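Local coordinates for protein xyloglucan-specific endo-beta-1,4-glucanase BoGH5A (Bacteroides ovatus, PDB 3ZMR) that cleaves the beta-1,4-glucan backbone of plant xyloglucans in the interior of the chain, with retention of anomeric configuration, releasing xyloglucan oligosaccharides, at residues I305-A308 / Y309-V313; S366-Q370 / E371-E375; A376-S379 / S380-V383. One frame throughout, in Å; residues are numbered along the deposited sequence. Where two conformers were deposited one is given.

Contact 1: I305-A308 / Y309-V313; sequences IVQA and YNTDV. With EDO (1,2-ethanediol), chain J.
The torsions of Q307 and T311 lay the two side chains alongside each other: Q307 has CG beside its backbone N (chi1 -68°) and bends again at chi2, while T311 turns CG2 anti to its own carbonyl carbon. The T311 methyl CG2 thus meets the aliphatic part of Q307, 4.1 Å from Q307 CG. Threonine suits the place because its other branch is polar: T311 OG1 donates to N310 O at 2.7 Å. A tight turn brings the pair together. T311 N donates to A308 O at 2.9 Å, arriving from above the carbonyl plane, and Y309 and N310 have the backbone angles of a type II beta turn. Its third position takes a positive phi, which asparagine tolerates well. D312 N then binds Y309 O, also at 2.9 Å, and the small A308 lets its CB lie 3.7 Å from D312 O. D312 is the N-cap of the next helix, with OD2 accepting from K315 N; OD1 takes a hydrogen bond from O1 of a bound ethanediol, 2.8 Å away. The amide of Q307 is held by T260 and E334, and T311 packs on E262, the probable proton donor. In the closed barrel, strand 304-307 runs between strands 255-258 and 331-337, Y309 meets Y278 of helix 275-293 edge-to-face, and helix 313-319 follows directly.

Contact 2: S366-Q370 / E371-E375; sequences SATGQ and EGDIE
From G369, whose positive phi (67°) favours glycine, the backbone swings through Q370 into a helix in which I374 N donates to Q370 O, 3.0 Å away. This is a helix N-terminus with Q370 as N-cap, and D373, in the first turn, folds back over it much as in a capping box. The difference lies in what D373 grips. Its OD2 accepts directly from G369 N, one residue before the cap, at 3.0 Å and on the anti side of the carboxylate, whereas Q370 N is reached through a water that accepts from it and donates weakly to the same OD2. With CG beside its own backbone N (chi1 -78°), D373 can reach back in this way, and a negative charge at this end of a helix is probably favoured by the helix dipole. Q370 has a side chain long enough to curl round to the loop: its amide works both ways, OE1 accepting from G357 N while NE2 donates to T368 O. E371 OE2 accepts from A358 N, the residue after G357. I374 lies inward, against W356, Y419 and Y422; its CD1 packs 3.4 Å from G369 O, which accepts a hydrogen bond from W356 NE1. With an alanine in place of I374, a gap would probably open between the helix start and these aromatic rings, leaving G369 O less covered. The NE2 bond of Q370 to T368 O is 3.1 Å long and almost straight, at 171°, with the acceptor in the plane of the glutamine amide.

Contact 3: A376-S379 / S380-V383; sequences ATLS and SLNV
S380 closes the last turn of helix 371-379 by sending its hydroxyl back to T377: OG donates to T377 O at 2.6 Å, close to the carbonyl plane. The same oxygen also receives a weak bond from S380 N, which is shared with A376 O, both at 3.2 Å. A serine fits here because its short side chain, with OG lying between the backbone N and carbonyl carbon (chi1 76°), reaches one turn back without leaving the helix surface. Beyond it the chain winds more tightly. L381 N donates to L378 O, and N382 N to S379 O at 3.0 Å; the latter bond closes a type I beta turn, its donor standing above the carbonyl plane. The tightly packed side is leucine: L378 and L381 are buried, both resting on L432, and L381 also meets helix 313-319, though the two touch each other only lightly, CD2 of L378 to CD1 of L381 at 4.4 Å. The solvent side, by contrast, holds the exposed A376 and N382; the N382 amide folds beside the turn, its CG 3.1 Å from S379 O. S379 turns its OG back to E375 O within the helix. Where the regular helical pattern of bonds gives out, then, the hydroxyl of S380 and backbone bonds from residue i+3 to residue i serve the carbonyls of T377, L378 and S379, so that the chain can change direction with those polar groups still satisfied.

Contacts 1, 2 and 3 follow in that order along the chain, all within the family 5 catalytic domain. Contact 1 lies about 5 Å from the centre of the chain, at the end of barrel strand 304-307 and beside the catalytic machinery; contact 2 starts helix 371-379 about 24 Å from that centre, and contact 3 ends the same helix. Between centres, contacts 2 and 3 are about 13 Å apart, contacts 1 and 3 about 14 Å, and contacts 1 and 2 about 21 Å. V313 of contact 1 packs its CG1 on L381 CG of contact 3 at 3.8 Å. The C-terminal end of helix 371-379 thus packs on helix 313-319, as well as on strand 331-337 itself.

Contact 1: I305-A308 / Y309-V313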
loop_
_atom_site.group_PDB
_atom_site.type_symbol
_atom_site.label_atom_id
_atom_site.label_comp_id
_atom_site.label_asym_id
_atom_site.label_seq_id
_atom_site.Cartn_x
_atom_site.Cartn_y
_atom_site.Cartn_z
ATOM N N ILE A 305 5.798 -0.274 2.486
ATOM C CA ILE A 305 4.764 0.471 1.806
ATOM C C ILE A 305 3.509 -0.403 1.750
ATOM O O ILE A 305 3.548 -1.527 1.216
ATOM C CB ILE A 305 5.170 0.846 0.381
ATOM C CG1 ILE A 305 6.476 1.612 0.341
ATOM C CG2 ILE A 305 4.055 1.626 -0.306
ATOM C CD1 ILE A 305 7.141 1.589 -1.010
ATOM N N VAL A 306 2.410 0.086 2.331
ATOM C CA VAL A 306 1.153 -0.614 2.382
ATOM C C VAL A 306 0.099 0.161 1.604
ATOM O O VAL A 306 0.216 1.377 1.413
ATOM C CB VAL A 306 0.720 -0.895 3.852
ATOM C CG1 VAL A 306 1.695 -1.873 4.507
ATOM C CG2 VAL A 306 0.533 0.392 4.655
ATOM N N GLN A 307 -0.912 -0.557 1.093
ATOM C CA GLN A 307 -1.807 0.009 0.097
ATOM C C GLN A 307 -3.208 0.285 0.607
ATOM O O GLN A 307 -3.762 -0.469 1.430
ATOM C CB GLN A 307 -1.933 -0.960 -1.076
ATOM C CG GLN A 307 -0.666 -1.125 -1.899
ATOM C CD GLN A 307 0.467 -1.729 -1.111
ATOM O OE1 GLN A 307 0.317 -2.781 -0.446
ATOM N NE2 GLN A 307 1.625 -1.090 -1.176
ATOM N N ALA A 308 -3.776 1.373 0.118
ATOM C CA ALA A 308 -5.217 1.604 0.265
ATOM C C ALA A 308 -6.008 0.560 -0.531
ATOM O O ALA A 308 -5.474 -0.075 -1.443
ATOM C CB ALA A 308 -5.565 2.990 -0.207
ATOM N N TYR A 309 -7.270 0.392 -0.162
ATOM C CA TYR A 309 -8.167 -0.516 -0.867
ATOM C C TYR A 309 -8.254 -0.025 -2.326
ATOM O O TYR A 309 -8.515 1.147 -2.559
ATOM C CB TYR A 309 -9.538 -0.546 -0.202
ATOM C CG TYR A 309 -10.409 -1.689 -0.691
ATOM C CD1 TYR A 309 -11.151 -1.573 -1.862
ATOM C CD2 TYR A 309 -10.476 -2.894 0.004
ATOM C CE1 TYR A 309 -11.918 -2.629 -2.329
ATOM C CE2 TYR A 309 -11.271 -3.950 -0.444
ATOM C CZ TYR A 309 -11.976 -3.810 -1.617
ATOM O OH TYR A 309 -12.745 -4.877 -2.029
ATOM N N ASN A 310 -8.026 -0.932 -3.296
ATOM C CA ASN A 310 -8.047 -0.537 -4.719
ATOM C C ASN A 310 -6.949 0.501 -5.052
ATOM O O ASN A 310 -7.007 1.131 -6.111
ATOM C CB ASN A 310 -9.405 0.104 -5.125
ATOM C CG ASN A 310 -10.514 -0.894 -5.461
ATOM O OD1 ASN A 310 -10.374 -2.112 -5.395
ATOM N ND2 ASN A 310 -11.646 -0.338 -5.824
ATOM N N THR A 311 -6.007 0.721 -4.130
ATOM C CA THR A 311 -5.084 1.914 -4.142
ATOM C C THR A 311 -5.862 3.244 -4.362
ATOM O O THR A 311 -5.342 4.219 -4.883
ATOM C CB THR A 311 -3.900 1.797 -5.110
ATOM O OG1 THR A 311 -4.385 1.623 -6.448
ATOM C CG2 THR A 311 -3.002 0.674 -4.712
ATOM N N ASP A 312 -7.110 3.279 -3.902
ATOM C CA ASP A 312 -7.974 4.437 -4.188
ATOM C C ASP A 312 -7.836 5.499 -3.107
ATOM O O ASP A 312 -7.938 5.200 -1.912
ATOM C CB ASP A 312 -9.436 3.991 -4.275
ATOM C CG ASP A 312 -10.371 5.126 -4.551
ATOM O OD1 ASP A 312 -10.387 5.592 -5.706
ATOM O OD2 ASP A 312 -11.050 5.602 -3.630
ATOM N N VAL A 313 -7.645 6.752 -3.527
ATOM C CA VAL A 313 -7.464 7.854 -2.595
ATOM C C VAL A 313 -8.644 8.017 -1.643
ATOM O O VAL A 313 -8.449 8.088 -0.419
ATOM C CB VAL A 313 -7.142 9.173 -3.317
ATOM C CG1 VAL A 313 -7.131 10.342 -2.313
ATOM C CG2 VAL A 313 -5.797 9.075 -4.036
HETATM C C1 EDO J . -8.199 3.680 -7.833
HETATM O O1 EDO J . -8.698 5.037 -7.838
HETATM C C2 EDO J . -6.733 3.618 -8.275
HETATM O O2 EDO J . -6.632 3.957 -9.667
#

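Contact 2: S366-Q370 / E371-E375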
loop_
_atom_site.group_PDB
_atom_site.type_symbol
_atom_site.label_atom_id
_atom_site.label_comp_id
_atom_site.label_asym_id
_atom_site.label_seq_id
_atom_site.Cartn_x
_atom_site.Cartn_y
_atom_site.Cartn_z
ATOM N N SER A 366 -12.848 15.865 -20.242
ATOM C CA SER A 366 -13.660 15.079 -19.318
ATOM C C SER A 366 -14.572 15.979 -18.461
ATOM O O SER A 366 -14.245 17.136 -18.225
ATOM C CB SER A 366 -12.761 14.277 -18.372
ATOM O OG SER A 366 -11.833 13.506 -19.115
ATOM N N ALA A 367 -15.679 15.403 -17.972
ATOM C CA ALA A 367 -16.622 16.094 -17.051
ATOM C C ALA A 367 -16.124 16.207 -15.614
ATOM O O ALA A 367 -16.687 16.943 -14.801
ATOM C CB ALA A 367 -17.981 15.386 -17.057
ATOM N N THR A 368 -15.082 15.443 -15.312
ATOM C CA THR A 368 -14.463 15.391 -13.982
ATOM C C THR A 368 -12.951 15.432 -14.170
ATOM O O THR A 368 -12.450 15.406 -15.285
ATOM C CB THR A 368 -14.813 14.085 -13.239
ATOM O OG1 THR A 368 -14.274 12.962 -13.933
ATOM C CG2 THR A 368 -16.330 13.913 -13.094
ATOM N N GLY A 369 -12.237 15.475 -13.058
ATOM C CA GLY A 369 -10.795 15.334 -13.047
ATOM C C GLY A 369 -10.005 16.447 -13.689
ATOM O O GLY A 369 -8.850 16.246 -14.069
ATOM N N GLN A 370 -10.614 17.636 -13.780
ATOM C CA GLN A 370 -9.891 18.808 -14.197
ATOM C C GLN A 370 -9.156 19.357 -12.953
ATOM O O GLN A 370 -9.117 18.681 -11.901
ATOM C CB GLN A 370 -10.827 19.830 -14.882
ATOM C CG GLN A 370 -11.656 19.211 -16.014
ATOM C CD GLN A 370 -10.821 18.556 -17.099
ATOM O OE1 GLN A 370 -10.159 19.231 -17.872
ATOM N NE2 GLN A 370 -10.799 17.227 -17.104
ATOM N N GLU A 371 -8.529 20.514 -13.079
ATOM C CA GLU A 371 -7.611 21.041 -12.064
ATOM C C GLU A 371 -8.177 21.041 -10.642
ATOM O O GLU A 371 -7.507 20.597 -9.692
ATOM C CB GLU A 371 -7.113 22.456 -12.443
ATOM C CG GLU A 371 -6.147 22.536 -13.634
ATOM C CD GLU A 371 -6.821 22.665 -14.990
ATOM O OE1 GLU A 371 -8.023 22.337 -15.134
ATOM O OE2 GLU A 371 -6.117 23.106 -15.917
ATOM N N GLY A 372 -9.378 21.556 -10.477
ATOM C CA GLY A 372 -9.939 21.643 -9.146
ATOM C C GLY A 372 -10.169 20.258 -8.528
ATOM O O GLY A 372 -9.935 20.041 -7.344
ATOM N N ASP A 373 -10.661 19.321 -9.326
ATOM C CA ASP A 373 -10.898 17.955 -8.854
ATOM C C ASP A 373 -9.596 17.249 -8.445
ATOM O O ASP A 373 -9.553 16.555 -7.424
ATOM C CB ASP A 373 -11.620 17.100 -9.909
ATOM C CG ASP A 373 -13.119 17.372 -9.998
ATOM O OD1 ASP A 373 -13.663 18.260 -9.287
ATOM O OD2 ASP A 373 -13.762 16.679 -10.835
ATOM N N ILE A 374 -8.552 17.447 -9.230
ATOM C CA ILE A 374 -7.246 16.855 -8.943
ATOM C C ILE A 374 -6.713 17.432 -7.628
ATOM O O ILE A 374 -6.258 16.681 -6.748
ATOM C CB ILE A 374 -6.228 17.090 -10.082
ATOM C CG1 ILE A 374 -6.687 16.351 -11.342
ATOM C CG2 ILE A 374 -4.843 16.653 -9.652
ATOM C CD1 ILE A 374 -5.821 16.655 -12.536
ATOM N N GLU A 375 -6.791 18.756 -7.473
ATOM C CA GLU A 375 -6.358 19.403 -6.214
ATOM C C GLU A 375 -7.153 18.892 -5.019
ATOM O O GLU A 375 -6.585 18.624 -3.963
ATOM C CB GLU A 375 -6.474 20.935 -6.316
ATOM C CG GLU A 375 -6.108 21.713 -5.047
ATOM C CD GLU A 375 -4.609 21.804 -4.778
ATOM O OE1 GLU A 375 -4.024 20.818 -4.266
ATOM O OE2 GLU A 375 -4.019 22.873 -5.065
HETATM O O HOH W 1 -13.392 18.601 -13.009
#

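Contact 3: A376-S379 / S380-V383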
loop_
_atom_site.group_PDB
_atom_site.type_symbol
_atom_site.label_atom_id
_atom_site.label_comp_id
_atom_site.label_asym_id
_atom_site.label_seq_id
_atom_site.Cartn_x
_atom_site.Cartn_y
_atom_site.Cartn_z
ATOM N N ALA A 376 -8.464 18.760 -5.170
ATOM C CA ALA A 376 -9.298 18.298 -4.050
ATOM C C ALA A 376 -8.935 16.878 -3.647
ATOM O O ALA A 376 -8.804 16.548 -2.462
ATOM C CB ALA A 376 -10.772 18.377 -4.404
ATOM N N THR A 377 -8.807 15.996 -4.628
ATOM C CA THR A 377 -8.536 14.597 -4.284
ATOM C C THR A 377 -7.131 14.403 -3.692
ATOM O O THR A 377 -6.953 13.781 -2.624
ATOM C CB THR A 377 -8.700 13.700 -5.512
ATOM O OG1 THR A 377 -10.070 13.779 -5.942
ATOM C CG2 THR A 377 -8.276 12.240 -5.188
ATOM N N LEU A 378 -6.122 14.970 -4.327
ATOM C CA LEU A 378 -4.758 14.762 -3.842
ATOM C C LEU A 378 -4.522 15.480 -2.497
ATOM O O LEU A 378 -3.852 14.940 -1.605
ATOM C CB LEU A 378 -3.723 15.144 -4.889
ATOM C CG LEU A 378 -3.687 14.228 -6.130
ATOM C CD1 LEU A 378 -2.662 14.752 -7.137
ATOM C CD2 LEU A 378 -3.415 12.766 -5.724
ATOM N N SER A 379 -5.137 16.649 -2.293
ATOM C CA SER A 379 -5.020 17.366 -1.013
ATOM C C SER A 379 -5.724 16.646 0.140
ATOM O O SER A 379 -5.367 16.850 1.305
ATOM C CB SER A 379 -5.493 18.806 -1.130
ATOM O OG SER A 379 -6.874 18.917 -1.196
ATOM N N SER A 380 -6.712 15.798 -0.157
ATOM C CA SER A 380 -7.415 15.026 0.878
ATOM C C SER A 380 -6.467 14.054 1.624
ATOM O O SER A 380 -6.733 13.631 2.734
ATOM C CB SER A 380 -8.656 14.291 0.308
ATOM O OG SER A 380 -8.292 13.139 -0.445
ATOM N N LEU A 381 -5.342 13.750 1.004
ATOM C CA LEU A 381 -4.281 12.925 1.612
ATOM C C LEU A 381 -3.472 13.632 2.695
ATOM O O LEU A 381 -2.657 13.005 3.378
ATOM C CB LEU A 381 -3.351 12.372 0.531
ATOM C CG LEU A 381 -4.037 11.356 -0.413
ATOM C CD1 LEU A 381 -3.169 11.197 -1.659
ATOM C CD2 LEU A 381 -4.223 10.041 0.325
ATOM N N ASN A 382 -3.751 14.927 2.885
ATOM C CA ASN A 382 -3.138 15.700 3.983
ATOM C C ASN A 382 -3.377 15.088 5.352
ATOM O O ASN A 382 -2.572 15.260 6.250
ATOM C CB ASN A 382 -3.493 17.213 3.920
ATOM C CG ASN A 382 -4.943 17.581 4.243
ATOM O OD1 ASN A 382 -5.818 16.777 4.467
ATOM N ND2 ASN A 382 -5.186 18.904 4.256
ATOM N N VAL A 383 -4.476 14.350 5.507
ATOM C CA VAL A 383 -4.760 13.675 6.784
ATOM C C VAL A 383 -3.628 12.692 7.149
ATOM O O VAL A 383 -3.255 12.565 8.313
ATOM C CB VAL A 383 -6.145 12.999 6.788
ATOM C CG1 VAL A 383 -6.235 11.852 5.801
ATOM C CG2 VAL A 383 -6.493 12.515 8.183
#